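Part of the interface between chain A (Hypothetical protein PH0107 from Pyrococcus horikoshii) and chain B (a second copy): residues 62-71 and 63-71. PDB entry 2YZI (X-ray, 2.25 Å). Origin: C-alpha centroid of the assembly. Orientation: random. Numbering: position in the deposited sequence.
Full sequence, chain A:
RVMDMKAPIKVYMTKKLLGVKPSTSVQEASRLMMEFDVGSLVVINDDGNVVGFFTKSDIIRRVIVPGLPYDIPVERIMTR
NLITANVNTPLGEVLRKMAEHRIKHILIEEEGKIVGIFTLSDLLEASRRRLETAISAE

Chain A, residues 62-71: RVIVPGLPYD
Chain B 63-71: VIVPGLPYD

Each stretch begins at the end of a helix, leaves helical angles at a positive-phi glycine, and runs extended through residues 68 and 69. The two copies pair reciprocally: CA of Ile A64 lies 6.4 Å from CA of Tyr B70, and CA of Tyr A70 lies 6.2 Å from CA of Ile B64. Arg A62 does not reach the facing stretch. Val A63 (chi1 t) places CG1 3.4 Å from Tyr B70 OH; its O lies 3.3 Å from Tyr B70 CE2, at the ring edge, and accepts a hydrogen bond from Gly A67 N (3.1 Å). Ile A64 (m, m; phi/psi -60/-58) points sideways, but its end comes nearer. Its CD1 sits over the face of the Tyr B70 ring, 4.1 Å from the centroid, and meets Ile B64 CD1 (also m, m) at 3.5 Å. Gly A67 has phi/psi 101/-16, where a CB would jam against the preceding carbonyl. Leu A68 (-43/149) and Pro A69 (-71/140) run extended, and Leu A68 O lies 3.1 Å from Tyr B70 OH. Tyr A70 (-66/3; chi1 p, chi2 66°) points toward chain B. Gly B67 CA (70/45) packs over its ring, 3.8 Å from the centroid; a CB there would clash with Tyr A70 OH. Tyr B70 (-82/-6; chi1 m, chi2 15°) brings CE1 within 3.8 Å of Tyr A70 CD2. Asp A71 makes no contact with the facing stretch.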

# COMPACT_ATOMS: atom_id res chain seq x y z
N ARG A 62 4.07 11.99 -7.99
CA ARG A 62 3.98 13.39 -8.40
C ARG A 62 5.08 14.31 -7.89
O ARG A 62 5.10 15.49 -8.21
CB ARG A 62 2.63 13.96 -7.98
CG ARG A 62 1.45 13.31 -8.67
CD ARG A 62 0.17 13.54 -7.89
NE ARG A 62 -0.96 12.86 -8.52
CZ ARG A 62 -2.17 12.77 -7.99
NH1 ARG A 62 -2.44 13.30 -6.80
NH2 ARG A 62 -3.13 12.14 -8.66
N VAL A 63 6.00 13.78 -7.09
CA VAL A 63 7.09 14.59 -6.55
C VAL A 63 8.44 13.95 -6.85
O VAL A 63 9.31 14.58 -7.45
CB VAL A 63 6.93 14.78 -5.02
CG1 VAL A 63 8.08 15.60 -4.46
CG2 VAL A 63 5.61 15.46 -4.72
N ILE A 64 8.61 12.70 -6.43
CA ILE A 64 9.86 11.98 -6.64
C ILE A 64 10.25 11.83 -8.12
O ILE A 64 11.33 12.26 -8.52
CB ILE A 64 9.79 10.58 -6.01
CG1 ILE A 64 9.61 10.69 -4.48
CG2 ILE A 64 11.05 9.79 -6.35
CD1 ILE A 64 10.86 11.12 -3.74
N VAL A 65 9.38 11.21 -8.91
CA VAL A 65 9.68 10.98 -10.32
C VAL A 65 9.78 12.22 -11.22
O VAL A 65 10.51 12.20 -12.21
CB VAL A 65 8.67 9.99 -10.97
CG1 VAL A 65 8.90 8.59 -10.43
CG2 VAL A 65 7.26 10.43 -10.69
N PRO A 66 9.03 13.29 -10.91
CA PRO A 66 9.11 14.48 -11.75
C PRO A 66 10.25 15.42 -11.35
O PRO A 66 10.67 16.27 -12.13
CB PRO A 66 7.74 15.11 -11.57
CG PRO A 66 7.47 14.84 -10.14
CD PRO A 66 7.92 13.41 -9.95
N GLY A 67 10.72 15.27 -10.12
CA GLY A 67 11.82 16.11 -9.65
C GLY A 67 11.43 17.27 -8.76
O GLY A 67 12.29 17.85 -8.10
N LEU A 68 10.15 17.62 -8.75
CA LEU A 68 9.66 18.74 -7.94
C LEU A 68 10.27 18.74 -6.55
O LEU A 68 10.60 17.69 -6.00
CB LEU A 68 8.13 18.68 -7.82
CG LEU A 68 7.28 19.07 -9.03
CD1 LEU A 68 7.61 20.49 -9.45
CD2 LEU A 68 7.51 18.11 -10.17
N PRO A 69 10.45 19.94 -5.96
CA PRO A 69 11.02 20.03 -4.62
C PRO A 69 10.05 19.50 -3.58
O PRO A 69 8.85 19.75 -3.66
CB PRO A 69 11.30 21.52 -4.47
CG PRO A 69 10.22 22.14 -5.27
CD PRO A 69 10.18 21.27 -6.51
N TYR A 70 10.58 18.77 -2.61
CA TYR A 70 9.79 18.17 -1.54
C TYR A 70 9.12 19.16 -0.60
O TYR A 70 8.47 18.75 0.36
CB TYR A 70 10.68 17.22 -0.75
CG TYR A 70 11.97 17.85 -0.29
CD1 TYR A 70 11.97 18.89 0.64
CD2 TYR A 70 13.20 17.44 -0.81
CE1 TYR A 70 13.15 19.51 1.04
CE2 TYR A 70 14.39 18.05 -0.42
CZ TYR A 70 14.36 19.09 0.51
OH TYR A 70 15.52 19.71 0.90
N ASP A 71 9.26 20.46 -0.86
CA ASP A 71 8.67 21.48 0.00
C ASP A 71 7.48 22.23 -0.59
O ASP A 71 7.07 23.25 -0.04
CB ASP A 71 9.74 22.49 0.42
CG ASP A 71 10.45 23.12 -0.77
OD1 ASP A 71 9.77 23.58 -1.71
OD2 ASP A 71 11.70 23.15 -0.76
N VAL B 63 13.77 9.48 2.59
CA VAL B 63 14.16 10.43 1.55
C VAL B 63 13.40 11.75 1.68
O VAL B 63 14.00 12.77 1.99
CB VAL B 63 13.94 9.84 0.14
CG1 VAL B 63 14.38 10.84 -0.92
CG2 VAL B 63 14.73 8.53 -0.01
N ILE B 64 12.09 11.73 1.45
CA ILE B 64 11.27 12.93 1.52
C ILE B 64 11.38 13.71 2.83
O ILE B 64 11.57 14.92 2.81
CB ILE B 64 9.77 12.63 1.31
CG1 ILE B 64 9.52 12.16 -0.13
CG2 ILE B 64 8.94 13.89 1.60
CD1 ILE B 64 9.70 13.24 -1.16
N VAL B 65 11.24 13.03 3.96
CA VAL B 65 11.31 13.72 5.24
C VAL B 65 12.68 14.37 5.50
O VAL B 65 12.77 15.55 5.81
CB VAL B 65 10.94 12.78 6.41
CG1 VAL B 65 11.20 13.47 7.75
CG2 VAL B 65 9.47 12.39 6.31
N PRO B 66 13.77 13.59 5.37
CA PRO B 66 15.10 14.16 5.60
C PRO B 66 15.53 15.18 4.54
O PRO B 66 16.50 15.91 4.71
CB PRO B 66 16.01 12.93 5.60
CG PRO B 66 15.09 11.82 6.06
CD PRO B 66 13.84 12.13 5.27
N GLY B 67 14.78 15.23 3.44
CA GLY B 67 15.12 16.16 2.37
C GLY B 67 16.39 15.77 1.63
O GLY B 67 17.26 16.61 1.36
N LEU B 68 16.50 14.49 1.30
CA LEU B 68 17.66 13.99 0.60
C LEU B 68 17.42 14.03 -0.90
O LEU B 68 16.28 14.01 -1.35
CB LEU B 68 17.95 12.55 1.02
CG LEU B 68 18.17 12.36 2.52
CD1 LEU B 68 18.32 10.88 2.84
CD2 LEU B 68 19.39 13.15 2.97
N PRO B 69 18.50 14.11 -1.69
CA PRO B 69 18.40 14.15 -3.15
C PRO B 69 17.63 12.95 -3.68
O PRO B 69 17.66 11.87 -3.10
CB PRO B 69 19.86 14.13 -3.58
CG PRO B 69 20.53 14.91 -2.48
CD PRO B 69 19.88 14.35 -1.24
N TYR B 70 16.93 13.15 -4.79
CA TYR B 70 16.14 12.10 -5.41
C TYR B 70 17.04 11.22 -6.27
O TYR B 70 16.60 10.20 -6.80
CB TYR B 70 15.04 12.71 -6.29
CG TYR B 70 14.04 13.56 -5.53
CD1 TYR B 70 14.31 14.00 -4.23
CD2 TYR B 70 12.84 13.95 -6.12
CE1 TYR B 70 13.41 14.81 -3.54
CE2 TYR B 70 11.94 14.76 -5.45
CZ TYR B 70 12.23 15.19 -4.16
OH TYR B 70 11.35 16.00 -3.48
N ASP B 71 18.29 11.63 -6.40
CA ASP B 71 19.26 10.89 -7.20
C ASP B 71 20.12 9.93 -6.39
O ASP B 71 20.96 9.24 -6.95
CB ASP B 71 20.18 11.86 -7.96
CG ASP B 71 20.99 12.76 -7.03
OD1 ASP B 71 21.64 12.26 -6.09
OD2 ASP B 71 21.00 13.99 -7.26